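Local coordinates for protein histone-lysine N-methyltransferase, H3 lysine-9 specific SUVH6 (Arabidopsis thaliana, PDB 6A5K) that catalyses H3K9 methylation of histones with S-adenosylmethionine as methyl donor and probably reads DNA methylation through its SRA domain, at residues Y196-W202 with K214-I220; A108-S114 with P170-G176; V63-G67 with D98-Y102. The protein carries 1 engineered substitution. All coordinates share one frame. Numbering follows the deposited sequence.

Interaction 1 of 3, residues Y196-W202 with K214-I220; sequences YLVEKYW and KFQLRRI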
# COMPACT_ATOMS: atom_id res chain seq x y z
N TYR A 196 13.17 21.00 4.18
CA TYR A 196 13.13 22.04 5.21
C TYR A 196 14.43 22.83 5.21
O TYR A 196 15.45 22.37 4.69
CB TYR A 196 12.93 21.42 6.60
CG TYR A 196 11.53 20.90 6.90
CD1 TYR A 196 10.78 21.44 7.93
CD2 TYR A 196 10.98 19.85 6.16
CE1 TYR A 196 9.51 20.97 8.22
CE2 TYR A 196 9.72 19.37 6.44
CZ TYR A 196 8.98 19.93 7.47
OH TYR A 196 7.72 19.46 7.75
N LEU A 197 14.39 24.03 5.79
CA LEU A 197 15.59 24.80 6.05
C LEU A 197 15.82 24.84 7.55
O LEU A 197 14.86 24.90 8.32
CB LEU A 197 15.48 26.21 5.48
CG LEU A 197 15.43 26.35 3.95
CD1 LEU A 197 15.23 27.80 3.54
CD2 LEU A 197 16.69 25.78 3.31
N VAL A 198 17.08 24.82 7.97
CA VAL A 198 17.40 24.95 9.39
C VAL A 198 17.61 26.44 9.73
O VAL A 198 18.44 27.11 9.12
CB VAL A 198 18.65 24.13 9.77
CG1 VAL A 198 18.69 23.88 11.27
CG2 VAL A 198 18.67 22.80 9.00
N GLU A 199 16.85 26.93 10.70
CA GLU A 199 16.82 28.36 11.01
C GLU A 199 17.71 28.75 12.18
O GLU A 199 18.35 29.79 12.16
CB GLU A 199 15.38 28.81 11.30
CG GLU A 199 14.44 28.67 10.11
CD GLU A 199 13.07 29.26 10.39
OE1 GLU A 199 12.60 29.16 11.55
OE2 GLU A 199 12.46 29.81 9.45
N LYS A 200 17.73 27.91 13.21
CA LYS A 200 18.53 28.20 14.39
C LYS A 200 18.71 26.95 15.23
O LYS A 200 17.99 25.96 15.06
CB LYS A 200 17.87 29.29 15.24
CG LYS A 200 16.54 28.88 15.86
CD LYS A 200 15.95 30.00 16.71
CE LYS A 200 14.52 29.70 17.13
NZ LYS A 200 13.92 30.82 17.91
N TYR A 201 19.68 26.99 16.14
CA TYR A 201 19.83 25.92 17.10
C TYR A 201 20.16 26.49 18.47
O TYR A 201 20.56 27.65 18.62
CB TYR A 201 20.91 24.93 16.65
CG TYR A 201 22.33 25.34 16.92
CD1 TYR A 201 23.02 24.83 18.01
CD2 TYR A 201 22.99 26.23 16.09
CE1 TYR A 201 24.33 25.20 18.27
CE2 TYR A 201 24.30 26.61 16.34
CZ TYR A 201 24.96 26.09 17.43
OH TYR A 201 26.26 26.45 17.68
N TRP A 202 19.96 25.67 19.49
CA TRP A 202 20.29 26.08 20.83
C TRP A 202 20.65 24.86 21.64
O TRP A 202 20.58 23.74 21.17
CB TRP A 202 19.14 26.85 21.49
CG TRP A 202 17.88 26.06 21.64
CD1 TRP A 202 17.47 25.37 22.75
CD2 TRP A 202 16.84 25.88 20.66
NE1 TRP A 202 16.25 24.78 22.53
CE2 TRP A 202 15.84 25.07 21.26
CE3 TRP A 202 16.66 26.33 19.35
CZ2 TRP A 202 14.68 24.70 20.58
CZ3 TRP A 202 15.50 25.95 18.68
CH2 TRP A 202 14.53 25.15 19.29
N LYS A 214 19.22 21.36 20.21
CA LYS A 214 17.92 21.39 19.56
C LYS A 214 17.97 22.34 18.37
O LYS A 214 18.66 23.36 18.41
CB LYS A 214 16.82 21.81 20.54
CG LYS A 214 16.66 20.84 21.71
CD LYS A 214 15.20 20.57 22.01
CE LYS A 214 15.04 19.51 23.08
NZ LYS A 214 13.62 19.09 23.25
N PHE A 215 17.23 22.00 17.32
CA PHE A 215 17.27 22.73 16.05
C PHE A 215 15.85 23.09 15.63
O PHE A 215 14.94 22.28 15.78
CB PHE A 215 17.94 21.88 14.95
CG PHE A 215 19.34 21.43 15.29
CD1 PHE A 215 19.55 20.32 16.10
CD2 PHE A 215 20.44 22.10 14.78
CE1 PHE A 215 20.84 19.90 16.40
CE2 PHE A 215 21.73 21.69 15.07
CZ PHE A 215 21.93 20.59 15.89
N GLN A 216 15.65 24.29 15.11
CA GLN A 216 14.35 24.63 14.54
C GLN A 216 14.44 24.62 13.02
O GLN A 216 15.29 25.29 12.44
CB GLN A 216 13.86 25.99 15.04
CG GLN A 216 12.60 26.47 14.33
CD GLN A 216 12.06 27.75 14.91
OE1 GLN A 216 11.63 27.78 16.06
NE2 GLN A 216 12.07 28.81 14.13
N LEU A 217 13.56 23.85 12.39
CA LEU A 217 13.49 23.79 10.93
C LEU A 217 12.14 24.32 10.45
O LEU A 217 11.13 24.18 11.14
CB LEU A 217 13.70 22.36 10.43
CG LEU A 217 15.04 21.67 10.70
CD1 LEU A 217 15.10 21.11 12.12
CD2 LEU A 217 15.32 20.58 9.67
N ARG A 218 12.13 24.91 9.26
CA ARG A 218 10.90 25.40 8.67
C ARG A 218 10.76 24.88 7.24
O ARG A 218 11.70 24.92 6.45
CB ARG A 218 10.84 26.94 8.68
CG ARG A 218 9.53 27.50 8.16
CD ARG A 218 9.54 29.03 8.14
NE ARG A 218 9.77 29.60 9.46
CZ ARG A 218 8.81 29.92 10.32
NH1 ARG A 218 7.54 29.72 10.00
NH2 ARG A 218 9.12 30.43 11.51
N ARG A 219 9.57 24.38 6.93
CA ARG A 219 9.31 23.76 5.64
C ARG A 219 9.40 24.77 4.50
O ARG A 219 8.87 25.87 4.59
CB ARG A 219 7.93 23.10 5.65
CG ARG A 219 7.75 22.02 4.60
CD ARG A 219 6.50 21.21 4.91
NE ARG A 219 6.36 20.04 4.05
CZ ARG A 219 5.46 19.93 3.08
NH1 ARG A 219 4.61 20.92 2.83
NH2 ARG A 219 5.41 18.82 2.35
N ILE A 220 10.09 24.38 3.44
CA ILE A 220 10.21 25.24 2.26
C ILE A 220 8.87 25.36 1.54
O ILE A 220 8.25 24.36 1.22
CB ILE A 220 11.29 24.70 1.30
CG1 ILE A 220 12.67 24.80 1.95
CG2 ILE A 220 11.26 25.45 -0.03
CD1 ILE A 220 13.73 24.02 1.22

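Interaction 2 of 3, residues A108-S114 with P170-G176; sequences ATSIVAS and PVRVIRG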
# COMPACT_ATOMS: atom_id res chain seq x y z
N ALA A 108 23.84 18.85 6.63
CA ALA A 108 22.91 17.73 6.73
C ALA A 108 22.19 17.51 5.41
O ALA A 108 21.85 18.47 4.71
CB ALA A 108 21.90 17.98 7.84
N THR A 109 21.95 16.25 5.08
CA THR A 109 21.16 15.92 3.91
C THR A 109 19.77 15.47 4.34
O THR A 109 18.78 15.72 3.65
CB THR A 109 21.81 14.82 3.08
OG1 THR A 109 22.11 13.71 3.94
CG2 THR A 109 23.10 15.33 2.43
N SER A 110 19.70 14.78 5.48
CA SER A 110 18.40 14.26 5.90
C SER A 110 18.36 13.96 7.38
O SER A 110 19.38 13.65 7.97
CB SER A 110 18.04 12.99 5.11
OG SER A 110 18.98 11.97 5.36
N ILE A 111 17.18 14.06 7.99
CA ILE A 111 17.02 13.67 9.38
C ILE A 111 15.78 12.79 9.55
O ILE A 111 14.79 12.95 8.85
CB ILE A 111 16.90 14.89 10.33
CG1 ILE A 111 15.67 15.74 10.00
CG2 ILE A 111 18.18 15.73 10.29
CD1 ILE A 111 15.49 16.96 10.91
N VAL A 112 15.86 11.86 10.49
CA VAL A 112 14.68 11.10 10.89
C VAL A 112 14.20 11.66 12.22
O VAL A 112 14.90 11.58 13.22
CB VAL A 112 14.97 9.60 11.02
CG1 VAL A 112 13.69 8.85 11.42
CG2 VAL A 112 15.52 9.05 9.72
N ALA A 113 12.99 12.22 12.22
CA ALA A 113 12.49 12.96 13.38
C ALA A 113 11.31 12.27 14.04
O ALA A 113 10.42 11.76 13.38
CB ALA A 113 12.11 14.37 12.96
N SER A 114 11.32 12.26 15.37
CA SER A 114 10.24 11.66 16.14
C SER A 114 9.19 12.71 16.51
O SER A 114 8.46 13.20 15.65
CB SER A 114 10.78 10.99 17.40
OG SER A 114 9.75 10.77 18.34
N PRO A 170 18.98 22.67 1.74
CA PRO A 170 17.78 21.92 2.12
C PRO A 170 18.09 20.64 2.92
O PRO A 170 19.16 20.04 2.76
CB PRO A 170 17.14 21.58 0.77
CG PRO A 170 18.30 21.51 -0.17
CD PRO A 170 19.24 22.60 0.29
N VAL A 171 17.14 20.24 3.76
CA VAL A 171 17.25 19.03 4.56
C VAL A 171 15.98 18.20 4.38
O VAL A 171 14.87 18.70 4.59
CB VAL A 171 17.44 19.36 6.07
CG1 VAL A 171 17.48 18.08 6.91
CG2 VAL A 171 18.71 20.20 6.29
N ARG A 172 16.13 16.94 3.99
CA ARG A 172 14.97 16.06 3.91
C ARG A 172 14.52 15.65 5.31
O ARG A 172 15.33 15.20 6.12
CB ARG A 172 15.26 14.81 3.07
CG ARG A 172 15.40 15.07 1.59
CD ARG A 172 15.62 13.77 0.79
NE ARG A 172 16.83 13.07 1.21
CZ ARG A 172 18.06 13.39 0.81
NH1 ARG A 172 18.25 14.41 -0.01
NH2 ARG A 172 19.10 12.69 1.25
N VAL A 173 13.23 15.79 5.60
CA VAL A 173 12.73 15.35 6.88
C VAL A 173 11.89 14.07 6.73
O VAL A 173 10.90 14.05 6.00
CB VAL A 173 11.89 16.45 7.57
CG1 VAL A 173 11.11 15.88 8.75
CG2 VAL A 173 12.80 17.59 8.02
N ILE A 174 12.34 13.01 7.39
CA ILE A 174 11.58 11.77 7.49
C ILE A 174 11.00 11.71 8.90
O ILE A 174 11.73 11.68 9.89
CB ILE A 174 12.45 10.52 7.21
CG1 ILE A 174 12.98 10.52 5.76
CG2 ILE A 174 11.65 9.23 7.43
CD1 ILE A 174 14.30 11.25 5.60
N ARG A 175 9.68 11.72 8.98
CA ARG A 175 9.01 11.75 10.27
C ARG A 175 8.63 10.34 10.72
O ARG A 175 7.98 9.60 9.97
CB ARG A 175 7.76 12.64 10.21
CG ARG A 175 6.98 12.77 11.50
CD ARG A 175 5.83 13.77 11.35
NE ARG A 175 4.88 13.36 10.31
CZ ARG A 175 3.94 12.44 10.48
NH1 ARG A 175 3.81 11.83 11.65
NH2 ARG A 175 3.12 12.14 9.49
N GLY A 176 9.04 9.98 11.92
CA GLY A 176 8.61 8.73 12.52
C GLY A 176 7.22 8.90 13.10
O GLY A 176 6.98 9.85 13.84
O HOH W 1 21.56 21.05 4.50
O HOH W 2 18.71 17.54 1.51

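Interaction 3 of 3, residues V63-G67 with D98-Y102; sequences VHILG and DYMKY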
# COMPACT_ATOMS: atom_id res chain seq x y z
N VAL A 63 26.50 7.33 -3.13
CA VAL A 63 26.40 8.79 -3.20
C VAL A 63 25.38 9.38 -2.23
O VAL A 63 24.37 8.76 -1.91
CB VAL A 63 26.03 9.27 -4.63
CG1 VAL A 63 27.10 8.84 -5.64
CG2 VAL A 63 24.67 8.76 -5.04
N HIS A 64 25.67 10.60 -1.77
CA HIS A 64 24.73 11.40 -0.98
C HIS A 64 24.04 12.39 -1.89
O HIS A 64 24.64 12.91 -2.83
CB HIS A 64 25.45 12.14 0.15
CG HIS A 64 25.62 11.34 1.41
ND1 HIS A 64 26.63 10.43 1.58
CD2 HIS A 64 24.90 11.33 2.56
CE1 HIS A 64 26.53 9.88 2.78
NE2 HIS A 64 25.49 10.41 3.39
N ILE A 65 22.77 12.66 -1.62
CA ILE A 65 21.99 13.62 -2.41
C ILE A 65 21.50 14.80 -1.57
O ILE A 65 20.93 14.61 -0.49
CB ILE A 65 20.76 12.93 -3.04
CG1 ILE A 65 21.20 11.78 -3.95
CG2 ILE A 65 19.93 13.95 -3.82
CD1 ILE A 65 20.06 10.93 -4.45
N LEU A 66 21.72 16.02 -2.06
CA LEU A 66 21.16 17.20 -1.42
C LEU A 66 19.87 17.63 -2.11
O LEU A 66 19.86 17.91 -3.31
CB LEU A 66 22.17 18.35 -1.42
CG LEU A 66 21.93 19.50 -0.44
CD1 LEU A 66 21.90 19.00 1.00
CD2 LEU A 66 23.01 20.57 -0.60
N GLY A 67 18.78 17.68 -1.35
CA GLY A 67 17.50 18.12 -1.88
C GLY A 67 16.60 16.97 -2.31
O GLY A 67 16.58 15.91 -1.67
N ASP A 98 21.85 12.47 8.70
CA ASP A 98 22.73 12.14 7.59
C ASP A 98 23.22 13.44 6.96
O ASP A 98 22.46 14.43 6.85
CB ASP A 98 22.01 11.28 6.55
CG ASP A 98 22.98 10.56 5.62
OD1 ASP A 98 24.19 10.56 5.89
OD2 ASP A 98 22.52 9.96 4.62
N TYR A 99 24.47 13.41 6.51
CA TYR A 99 25.13 14.61 6.01
C TYR A 99 26.16 14.30 4.93
O TYR A 99 26.51 13.14 4.68
CB TYR A 99 25.80 15.36 7.16
CG TYR A 99 26.80 14.56 7.96
CD1 TYR A 99 26.40 13.83 9.08
CD2 TYR A 99 28.15 14.55 7.62
CE1 TYR A 99 27.31 13.11 9.82
CE2 TYR A 99 29.06 13.82 8.35
CZ TYR A 99 28.64 13.11 9.45
OH TYR A 99 29.54 12.38 10.20
N MSE A 100 26.64 15.35 4.28
CA MSE A 100 27.58 15.18 3.18
C MSE A 100 28.53 16.37 3.12
O MSE A 100 28.24 17.44 3.65
CB MSE A 100 26.85 15.01 1.85
CG MSE A 100 26.38 16.31 1.21
SE MSE A 100 25.37 16.04 -0.47
CE MSE A 100 25.60 17.84 -1.18
N LYS A 101 29.67 16.15 2.48
CA LYS A 101 30.65 17.20 2.25
C LYS A 101 30.02 18.33 1.44
O LYS A 101 29.28 18.08 0.49
CB LYS A 101 31.87 16.61 1.53
CG LYS A 101 33.09 17.49 1.49
CD LYS A 101 34.29 16.73 0.94
CE LYS A 101 35.60 17.44 1.28
NZ LYS A 101 36.79 16.54 1.17
N TYR A 102 30.28 19.57 1.84
CA TYR A 102 29.76 20.73 1.12
C TYR A 102 30.78 21.85 1.18
O TYR A 102 30.91 22.51 2.20
CB TYR A 102 28.43 21.19 1.71
CG TYR A 102 27.77 22.30 0.92
CD1 TYR A 102 28.09 23.63 1.13
CD2 TYR A 102 26.81 22.00 -0.03
CE1 TYR A 102 27.48 24.63 0.41
CE2 TYR A 102 26.19 23.00 -0.75
CZ TYR A 102 26.53 24.31 -0.54
OH TYR A 102 25.91 25.30 -1.27

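Interaction 1 of 3, residues Y196-W202 with K214-I220
Val198 and Leu217 form the apolar centre of this antiparallel hairpin. They are a non-hydrogen-bonded pair, and Val198 CG2 lies 4.1 Å from Leu217 CD2. Towards one end, Tyr196 CD1 packs on Leu217 CB at 4.0 Å. Arg219 CB sits over the face of the Tyr196 ring in a CH-pi contact, 3.9 Å from the centroid. Towards the other end, Tyr201 CB touches Phe215 CD2 at 3.4 Å. The two rings are close to parallel, but they are slid apart and barely overlap. Helix 156-167 covers this face, with Ile165 against Val198 and Leu161 against Phe215.

Leu197 and Arg218 exchange two hydrogen bonds, with N to O distances of 2.9 Å each way. Trp202 and Lys214 do the same at the far end. Between Val198 and Lys200 the register slips by one residue, which is a beta bulge. Glu199 is the extra residue. Its N donates to Gln216 O at 2.9 Å, while Gln216 N donates to Lys200 O at 2.9 Å.

The other face is mixed, with Leu197 and Trp202 beside the polar Gln216 and Arg218. Trp202 lays its five-membered ring over Lys214 CB. Glu199 OE1 accepts a hydrogen bond from Gln216 NE2 at 2.7 Å. Glu199 OE2 forms a salt bridge to Arg218 NE, also at 2.7 Å. Arg218 has a second acidic partner in Asp125, beside strand 126-130.

The hairpin is thus two-sided. The buried Val198, Leu217 and Phe215 pack into the SRA domain. On the mostly polar face Glu199 pairs with Gln216 and Arg218, neighbours on that side of the strand.

Interaction 2 of 3, residues A108-S114 with P170-G176
This is a parallel beta pairing inside the mixed sheet of the SRA domain. Strand 105-113 runs beside strand 171-176, with their directions 14° apart. The chain between them includes helix 156-167, which leads into the second strand. The contact is largely buried.

Five backbone hydrogen bonds hold the pair, and they follow the staggered pattern of parallel strands. Arg172 N donates to Thr109 O at 2.9 Å, and Ile111 N to Arg172 O at 2.9 Å. Ile174 N then donates to Ile111 O at 2.9 Å, and Ala113 N to Ile174 O at 2.7 Å. Gly176 N closes the series on Ala113 O at 2.7 Å.

Each face has its own packing. Ile111 CG1 meets Val173 CG2 at 3.9 Å, and Ile111 CG2 meets Val171 CG1 at 4.2 Å. On the reverse face Val112 CG2 lies 4.2 Å from Ile174 CB, and Leu84 of helix 81-87 touches both residues. Ser110 CB and Arg172 CB are 3.9 Å apart on that same face. The Arg172 guanidinium reaches the backbone oxygens of Ile65, Gly67 and Ile89, so it ties two loops to the sheet.

Thr109 and Ser110 both face Asp98 of the neighbouring strand, which makes a classic beta bulge on the other edge of strand 105-113. Thr109 has a psi of -35°, well away from regular strand values. Near the start of the pairing a water bridges the two segments, donating to Thr109 O and to Pro170 O at 2.8 Å each.

Interaction 3 of 3, residues V63-G67 with D98-Y102
His64 sets this contact through its side-chain conformation. Its CA-to-CB bond points toward strand 97-102, and with chi1 at -86° and chi2 at 82° His64 NE2 donates a hydrogen bond to Asp98 OD1 at 2.8 Å. Asp98 meets it with chi1 at -162°, a t rotamer. Its OD1 lies at the edge of the His64 ring, near the ring plane. The same OD1 takes a weak hydrogen bond from Tyr99 N at 2.9 Å. Asp98 OD2 accepts from Lys91 N, so the carboxylate joins the His64 ring to the backbone at Lys91. Tyr99 O lies over a face of the His64 ring.

Met100, a selenomethionine, fills the space next to the imidazole. Its chi1 is p at 81°, and chi2 and chi3 are both t, so the chain is extended. Met100 CB comes within 3.6 Å of His64 CB. Its CE reaches on to 3.5 Å from Leu66 CB. Leu66 has the t,p rotamer, which places CD2 4.0 Å from Tyr102 CE2. His64 and Leu66 both point towards the strand, whereas Ile65 between them points away.

The segment 63-67 is a loop and not a strand. It covers one side of strand 97-102 near the surface of the SRA domain. Arg172 takes the backbone oxygens of Ile65 and Gly67, which fixes the loop from a second direction. The chemistry implies a mixed attachment: one His-carboxylate hydrogen bond gives the loop a directed tie to the strand, and Met100, Leu66 and Tyr102 add apolar contact further along it.

In the fold
All three contacts lie in the SRA domain and reach the same sheet. Interactions 1 and 2 have centres 11 Å apart. They join where Val171 N lies 2.9 Å from Tyr196 O, a probable hydrogen bond, and where Leu217 CD2 packs on Ile111 CD1 at 3.8 Å. Interactions 2 and 3 are 12 Å apart between centres. Thr109 N lies 2.6 Å from Asp98 O, and Arg172 NH1 lies 2.7 Å from Ile65 O. Interactions 1 and 3 do not touch; their nearest atoms are about 8 Å apart. Interaction 2 thus bridges hairpin and loop. None of these residues binds zinc, and the residues lining the S-adenosylmethionine pocket all lie between 363 and 526.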